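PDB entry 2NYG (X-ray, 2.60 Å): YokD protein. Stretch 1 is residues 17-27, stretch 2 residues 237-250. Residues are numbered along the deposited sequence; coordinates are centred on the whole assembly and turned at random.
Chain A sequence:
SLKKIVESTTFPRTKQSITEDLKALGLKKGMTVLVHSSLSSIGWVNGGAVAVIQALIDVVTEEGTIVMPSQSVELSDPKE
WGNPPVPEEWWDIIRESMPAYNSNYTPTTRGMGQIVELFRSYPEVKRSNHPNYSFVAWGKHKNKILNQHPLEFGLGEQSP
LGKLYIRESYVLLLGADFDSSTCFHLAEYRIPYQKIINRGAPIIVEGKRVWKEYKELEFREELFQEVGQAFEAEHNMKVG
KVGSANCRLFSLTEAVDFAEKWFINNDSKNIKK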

ATOM      1  N   SER A  17     -10.796  -9.147 -18.684  1.00 34.66           N
ATOM      2  CA  SER A  17     -11.635  -8.172 -19.355  1.00 32.09           C
ATOM      3  C   SER A  17     -10.915  -6.838 -19.415  1.00 31.21           C
ATOM      4  O   SER A  17     -11.143  -6.054 -20.329  1.00 29.78           O
ATOM      5  CB  SER A  17     -12.983  -8.017 -18.645  1.00 30.59           C
ATOM      6  OG  SER A  17     -12.878  -7.148 -17.541  1.00 31.81           O
ATOM      7  N   ILE A  18     -10.058  -6.583 -18.430  1.00 28.73           N
ATOM      8  CA  ILE A  18      -9.293  -5.348 -18.408  1.00 29.06           C
ATOM      9  C   ILE A  18      -8.163  -5.516 -19.412  1.00 28.29           C
ATOM     10  O   ILE A  18      -7.777  -4.567 -20.081  1.00 30.66           O
ATOM     11  CB  ILE A  18      -8.714  -5.037 -16.989  1.00 28.51           C
ATOM     12  CG1 ILE A  18      -9.829  -4.558 -16.067  1.00 29.18           C
ATOM     13  CG2 ILE A  18      -7.650  -3.969 -17.058  1.00 22.79           C
ATOM     14  CD1 ILE A  18      -9.355  -4.196 -14.661  1.00 30.13           C
ATOM     15  N   THR A  19      -7.638  -6.730 -19.523  1.00 28.91           N
ATOM     16  CA  THR A  19      -6.572  -6.999 -20.470  1.00 28.35           C
ATOM     17  C   THR A  19      -7.126  -6.740 -21.858  1.00 30.20           C
ATOM     18  O   THR A  19      -6.474  -6.123 -22.700  1.00 31.93           O
ATOM     19  CB  THR A  19      -6.089  -8.456 -20.407  1.00 28.28           C
ATOM     20  OG1 THR A  19      -5.355  -8.662 -19.203  1.00 33.31           O
ATOM     21  CG2 THR A  19      -5.167  -8.754 -21.537  1.00 28.66           C
ATOM     22  N   GLU A  20      -8.343  -7.203 -22.094  1.00 30.93           N
ATOM     23  CA  GLU A  20      -8.961  -7.027 -23.388  1.00 31.48           C
ATOM     24  C   GLU A  20      -9.122  -5.546 -23.688  1.00 32.18           C
ATOM     25  O   GLU A  20      -8.671  -5.080 -24.720  1.00 32.21           O
ATOM     26  CB  GLU A  20     -10.321  -7.760 -23.434  1.00 31.58           C
ATOM     27  N   ASP A  21      -9.748  -4.806 -22.779  1.00 33.02           N
ATOM     28  CA  ASP A  21      -9.965  -3.376 -22.972  1.00 34.01           C
ATOM     29  C   ASP A  21      -8.677  -2.637 -23.217  1.00 35.35           C
ATOM     30  O   ASP A  21      -8.621  -1.749 -24.046  1.00 39.06           O
ATOM     31  CB  ASP A  21     -10.646  -2.745 -21.764  1.00 33.28           C
ATOM     32  CG  ASP A  21     -11.960  -3.400 -21.429  1.00 36.65           C
ATOM     33  OD1 ASP A  21     -12.726  -3.739 -22.351  1.00 38.21           O
ATOM     34  OD2 ASP A  21     -12.240  -3.568 -20.230  1.00 40.10           O
ATOM     35  N   LEU A  22      -7.632  -2.987 -22.490  1.00 35.65           N
ATOM     36  CA  LEU A  22      -6.367  -2.309 -22.682  1.00 36.53           C
ATOM     37  C   LEU A  22      -5.866  -2.487 -24.109  1.00 36.45           C
ATOM     38  O   LEU A  22      -5.362  -1.534 -24.710  1.00 36.30           O
ATOM     39  CB  LEU A  22      -5.329  -2.824 -21.688  1.00 34.74           C
ATOM     40  CG  LEU A  22      -5.538  -2.371 -20.242  1.00 34.73           C
ATOM     41  CD1 LEU A  22      -4.546  -3.088 -19.347  1.00 33.05           C
ATOM     42  CD2 LEU A  22      -5.370  -0.873 -20.134  1.00 30.56           C
ATOM     43  N   LYS A  23      -6.008  -3.695 -24.652  1.00 34.97           N
ATOM     44  CA  LYS A  23      -5.560  -3.964 -26.013  1.00 35.96           C
ATOM     45  C   LYS A  23      -6.437  -3.226 -27.044  1.00 36.34           C
ATOM     46  O   LYS A  23      -5.939  -2.686 -28.025  1.00 35.88           O
ATOM     47  CB  LYS A  23      -5.570  -5.473 -26.291  1.00 34.40           C
ATOM     48  CG  LYS A  23      -4.565  -6.293 -25.490  1.00 36.95           C
ATOM     49  CD  LYS A  23      -4.671  -7.784 -25.841  1.00 35.61           C
ATOM     50  CE  LYS A  23      -3.630  -8.649 -25.143  1.00 36.33           C
ATOM     51  NZ  LYS A  23      -2.252  -8.392 -25.647  1.00 40.22           N
ATOM     52  N   ALA A  24      -7.743  -3.207 -26.813  1.00 36.00           N
ATOM     53  CA  ALA A  24      -8.659  -2.529 -27.711  1.00 36.61           C
ATOM     54  C   ALA A  24      -8.317  -1.045 -27.738  1.00 38.96           C
ATOM     55  O   ALA A  24      -8.367  -0.408 -28.784  1.00 40.19           O
ATOM     56  CB  ALA A  24     -10.092  -2.724 -27.237  1.00 36.89           C
ATOM     57  N   LEU A  25      -7.967  -0.503 -26.574  1.00 40.44           N
ATOM     58  CA  LEU A  25      -7.613   0.906 -26.434  1.00 39.34           C
ATOM     59  C   LEU A  25      -6.372   1.250 -27.262  1.00 39.45           C
ATOM     60  O   LEU A  25      -6.340   2.277 -27.940  1.00 40.38           O
ATOM     61  CB  LEU A  25      -7.396   1.227 -24.950  1.00 40.60           C
ATOM     62  CG  LEU A  25      -6.998   2.609 -24.410  1.00 42.07           C
ATOM     63  CD1 LEU A  25      -5.511   2.741 -24.488  1.00 44.89           C
ATOM     64  CD2 LEU A  25      -7.691   3.737 -25.152  1.00 41.42           C
ATOM     65  N   GLY A  26      -5.356   0.397 -27.219  1.00 36.91           N
ATOM     66  CA  GLY A  26      -4.164   0.667 -28.007  1.00 36.59           C
ATOM     67  C   GLY A  26      -2.850   0.263 -27.376  1.00 36.02           C
ATOM     68  O   GLY A  26      -1.799   0.374 -27.994  1.00 34.87           O
ATOM     69  N   LEU A  27      -2.914  -0.205 -26.136  1.00 36.27           N
ATOM     70  CA  LEU A  27      -1.730  -0.627 -25.417  1.00 36.40           C
ATOM     71  C   LEU A  27      -1.205  -1.898 -26.069  1.00 37.24           C
ATOM     72  O   LEU A  27      -1.955  -2.843 -26.290  1.00 37.45           O
ATOM     73  CB  LEU A  27      -2.082  -0.881 -23.957  1.00 35.66           C
ATOM     74  CG  LEU A  27      -0.887  -0.878 -23.020  1.00 33.81           C
ATOM     75  CD1 LEU A  27      -0.308   0.530 -22.966  1.00 36.32           C
ATOM     76  CD2 LEU A  27      -1.315  -1.331 -21.646  1.00 35.71           C
TER
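Stretch 2, residues 237-250: MKVGKVGSANCRLF

Stretch 2 is a β-hairpin laid along the helix of stretch 1. Its first strand, which ends at Val242, runs antiparallel to helix 17-25: the axes make an angle of 178° and approach to 7.4 Å. The chain then reverses through a type II' turn from Val242 to Ala245 and returns as strand 245-250. Backbone hydrogen bonds tie the two strands together, among them Gly240 N to Cys247 O at 3.0 Å and Leu249 N to Lys238 O at 2.9 Å. In this arrangement Asp21 CA lies 5.0 Å from Val242 CA and Leu25 CA 5.4 Å from Gly240 CA.

Leu25, in the last turn of the helix, covers the most surface. Its CA-to-CB bond points sideways, but the side chain, with chi1 t and chi2 m, ends nearer the hairpin and touches both strands. Leu25 CD2 lies 3.6 Å from Gly240 N, while Leu25 CD1 lies 3.5 Å from Leu249 CB. Gly240 suits this close passage, since a CB there would point toward the helix and come within 3.4 Å of Leu25 CD2, a tight fit. Leu249 points toward stretch 1 and extends the apolar patch past the helix end, with its CD2 3.7 Å from Gly26 C and its CD1 4.3 Å from Leu27 CD1.

Val242, where the first strand ends and the turn begins, is the second anchor. Its branched side chain suits an extended backbone and offers two methyls to the helix: Val242 CG1 meets Ile18 CG2 at 3.9 Å, and Val242 CG2 meets Leu22 CD2 at 3.8 Å. Asp21 packs over the same residue through its aliphatic carbon, with Asp21 CB 3.7 Å from Val242 CA. Its carboxylate reaches the turn, where Gly243 N donates a weak hydrogen bond to Asp21 OD2 at 3.2 Å, with an angle of 131° at the hydrogen. Gly243 fits the turn because its phi is positive, a conformation that favours glycine.

At the other end, Gly26 leaves the helix with a phi of 144°. A CB at these backbone angles would jam against the preceding carbonyl oxygen and clash with Lys238 CD at 2.5 Å, so glycine fits on both counts. Lys238 points toward stretch 1 and lays its long aliphatic portion across the helix end, with Lys238 CD 3.3 Å from Leu25 O. Its charged tip remains free to meet water: one molecule accepts from Lys238 NZ at 2.4 Å and donates to Gly26 O at 3.2 Å, bridging the stretches.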

ATOM      1  N   MET A 237      -4.555  10.751 -30.517  1.00 47.84           N
ATOM      2  CA  MET A 237      -4.744  10.261 -29.174  1.00 49.31           C
ATOM      3  C   MET A 237      -5.834   9.200 -29.163  1.00 48.62           C
ATOM      4  O   MET A 237      -6.933   9.435 -29.647  1.00 50.75           O
ATOM      5  CB  MET A 237      -5.137  11.442 -28.301  1.00 49.05           C
ATOM      6  CG  MET A 237      -5.394  11.084 -26.883  1.00 51.59           C
ATOM      7  SD  MET A 237      -5.960  12.477 -25.966  1.00 52.66           S
ATOM      8  CE  MET A 237      -4.403  13.481 -25.938  1.00 54.58           C
ATOM      9  N   LYS A 238      -5.534   8.032 -28.617  1.00 48.35           N
ATOM     10  CA  LYS A 238      -6.529   6.972 -28.573  1.00 47.98           C
ATOM     11  C   LYS A 238      -7.411   7.110 -27.342  1.00 45.98           C
ATOM     12  O   LYS A 238      -6.925   7.302 -26.237  1.00 47.60           O
ATOM     13  CB  LYS A 238      -5.835   5.607 -28.603  1.00 48.28           C
ATOM     14  CG  LYS A 238      -4.996   5.432 -29.851  1.00 51.77           C
ATOM     15  CD  LYS A 238      -4.387   4.062 -29.979  1.00 55.87           C
ATOM     16  CE  LYS A 238      -3.607   3.961 -31.285  1.00 58.37           C
ATOM     17  NZ  LYS A 238      -3.000   2.608 -31.477  1.00 60.01           N
ATOM     18  N   VAL A 239      -8.715   7.049 -27.547  1.00 44.62           N
ATOM     19  CA  VAL A 239      -9.655   7.156 -26.448  1.00 43.94           C
ATOM     20  C   VAL A 239     -10.440   5.846 -26.398  1.00 42.47           C
ATOM     21  O   VAL A 239     -10.659   5.202 -27.422  1.00 42.64           O
ATOM     22  CB  VAL A 239     -10.616   8.372 -26.642  1.00 42.90           C
ATOM     23  CG1 VAL A 239     -11.628   8.438 -25.506  1.00 43.31           C
ATOM     24  CG2 VAL A 239      -9.820   9.657 -26.669  1.00 42.29           C
ATOM     25  N   GLY A 240     -10.852   5.448 -25.202  1.00 42.69           N
ATOM     26  CA  GLY A 240     -11.595   4.213 -25.056  1.00 42.82           C
ATOM     27  C   GLY A 240     -11.739   3.808 -23.601  1.00 43.42           C
ATOM     28  O   GLY A 240     -10.935   4.201 -22.755  1.00 41.81           O
ATOM     29  N   LYS A 241     -12.763   3.010 -23.312  1.00 43.93           N
ATOM     30  CA  LYS A 241     -13.034   2.572 -21.953  1.00 44.50           C
ATOM     31  C   LYS A 241     -12.346   1.292 -21.480  1.00 43.27           C
ATOM     32  O   LYS A 241     -12.298   0.295 -22.204  1.00 43.52           O
ATOM     33  CB  LYS A 241     -14.540   2.412 -21.765  1.00 46.58           C
ATOM     34  CG  LYS A 241     -15.289   3.715 -21.598  1.00 50.44           C
ATOM     35  CD  LYS A 241     -16.733   3.456 -21.222  1.00 53.89           C
ATOM     36  CE  LYS A 241     -17.501   4.755 -21.089  1.00 56.60           C
ATOM     37  NZ  LYS A 241     -18.978   4.514 -21.063  1.00 61.95           N
ATOM     38  N   VAL A 242     -11.806   1.342 -20.264  1.00 40.47           N
ATOM     39  CA  VAL A 242     -11.182   0.186 -19.627  1.00 39.99           C
ATOM     40  C   VAL A 242     -12.117  -0.074 -18.455  1.00 40.79           C
ATOM     41  O   VAL A 242     -11.983   0.524 -17.381  1.00 40.96           O
ATOM     42  CB  VAL A 242      -9.772   0.496 -19.113  1.00 38.90           C
ATOM     43  CG1 VAL A 242      -9.286  -0.629 -18.238  1.00 38.17           C
ATOM     44  CG2 VAL A 242      -8.837   0.673 -20.281  1.00 40.88           C
ATOM     45  N   GLY A 243     -13.080  -0.960 -18.675  1.00 40.27           N
ATOM     46  CA  GLY A 243     -14.070  -1.219 -17.649  1.00 42.51           C
ATOM     47  C   GLY A 243     -15.070  -0.082 -17.776  1.00 43.36           C
ATOM     48  O   GLY A 243     -15.637   0.138 -18.851  1.00 44.53           O
ATOM     49  N   SER A 244     -15.303   0.665 -16.706  1.00 42.50           N
ATOM     50  CA  SER A 244     -16.236   1.777 -16.821  1.00 42.91           C
ATOM     51  C   SER A 244     -15.484   3.113 -16.776  1.00 42.38           C
ATOM     52  O   SER A 244     -16.095   4.181 -16.774  1.00 43.23           O
ATOM     53  CB  SER A 244     -17.311   1.699 -15.729  1.00 40.71           C
ATOM     54  OG  SER A 244     -16.748   1.770 -14.443  1.00 44.80           O
ATOM     55  N   ALA A 245     -14.154   3.043 -16.778  1.00 41.71           N
ATOM     56  CA  ALA A 245     -13.312   4.235 -16.749  1.00 39.67           C
ATOM     57  C   ALA A 245     -12.984   4.715 -18.149  1.00 38.94           C
ATOM     58  O   ALA A 245     -12.778   3.918 -19.054  1.00 38.76           O
ATOM     59  CB  ALA A 245     -12.026   3.951 -15.995  1.00 42.56           C
ATOM     60  N   ASN A 246     -12.933   6.033 -18.311  1.00 39.60           N
ATOM     61  CA  ASN A 246     -12.623   6.659 -19.598  1.00 38.19           C
ATOM     62  C   ASN A 246     -11.132   6.831 -19.697  1.00 36.79           C
ATOM     63  O   ASN A 246     -10.509   7.421 -18.818  1.00 37.62           O
ATOM     64  CB  ASN A 246     -13.306   8.023 -19.708  1.00 37.90           C
ATOM     65  CG  ASN A 246     -14.797   7.902 -19.870  1.00 38.93           C
ATOM     66  OD1 ASN A 246     -15.562   8.376 -19.034  1.00 40.09           O
ATOM     67  ND2 ASN A 246     -15.222   7.256 -20.951  1.00 39.05           N
ATOM     68  N   CYS A 247     -10.553   6.335 -20.776  1.00 36.46           N
ATOM     69  CA  CYS A 247      -9.107   6.422 -20.901  1.00 36.70           C
ATOM     70  C   CYS A 247      -8.569   7.000 -22.196  1.00 37.54           C
ATOM     71  O   CYS A 247      -9.243   7.033 -23.229  1.00 38.86           O
ATOM     72  CB  CYS A 247      -8.488   5.029 -20.736  1.00 35.66           C
ATOM     73  SG  CYS A 247      -9.132   4.027 -19.391  1.00 37.40           S
ATOM     74  N   ARG A 248      -7.333   7.471 -22.128  1.00 36.41           N
ATOM     75  CA  ARG A 248      -6.688   7.931 -23.323  1.00 37.17           C
ATOM     76  C   ARG A 248      -5.231   7.573 -23.253  1.00 36.61           C
ATOM     77  O   ARG A 248      -4.619   7.608 -22.195  1.00 35.91           O
ATOM     78  CB  ARG A 248      -6.903   9.421 -23.576  1.00 38.58           C
ATOM     79  CG  ARG A 248      -6.660  10.355 -22.461  1.00 39.21           C
ATOM     80  CD  ARG A 248      -7.179  11.704 -22.919  1.00 43.96           C
ATOM     81  NE  ARG A 248      -7.689  12.510 -21.815  1.00 47.64           N
ATOM     82  CZ  ARG A 248      -8.872  13.116 -21.814  1.00 46.35           C
ATOM     83  NH1 ARG A 248      -9.679  13.013 -22.863  1.00 46.22           N
ATOM     84  NH2 ARG A 248      -9.248  13.817 -20.757  1.00 45.04           N
ATOM     85  N   LEU A 249      -4.704   7.162 -24.397  1.00 36.48           N
ATOM     86  CA  LEU A 249      -3.316   6.765 -24.516  1.00 36.09           C
ATOM     87  C   LEU A 249      -2.706   7.660 -25.576  1.00 35.94           C
ATOM     88  O   LEU A 249      -3.267   7.788 -26.665  1.00 36.48           O
ATOM     89  CB  LEU A 249      -3.227   5.297 -24.956  1.00 33.44           C
ATOM     90  CG  LEU A 249      -1.812   4.821 -25.296  1.00 34.15           C
ATOM     91  CD1 LEU A 249      -1.005   4.651 -24.020  1.00 33.28           C
ATOM     92  CD2 LEU A 249      -1.863   3.527 -26.058  1.00 34.44           C
ATOM     93  N   PHE A 250      -1.573   8.283 -25.261  1.00 35.50           N
ATOM     94  CA  PHE A 250      -0.892   9.155 -26.214  1.00 34.33           C
ATOM     95  C   PHE A 250       0.619   9.166 -26.047  1.00 32.97           C
ATOM     96  O   PHE A 250       1.158   8.643 -25.076  1.00 33.70           O
ATOM     97  CB  PHE A 250      -1.436  10.581 -26.112  1.00 35.00           C
ATOM     98  CG  PHE A 250      -1.314  11.181 -24.744  1.00 35.68           C
ATOM     99  CD1 PHE A 250      -0.113  11.740 -24.315  1.00 33.59           C
ATOM    100  CD2 PHE A 250      -2.414  11.209 -23.886  1.00 35.76           C
ATOM    101  CE1 PHE A 250      -0.011  12.324 -23.055  1.00 33.21           C
ATOM    102  CE2 PHE A 250      -2.321  11.791 -22.627  1.00 33.08           C
ATOM    103  CZ  PHE A 250      -1.118  12.350 -22.211  1.00 32.15           C
TER
HETATM  104  O   HOH W   1      -0.984   2.605 -30.087  1.00 36.47           O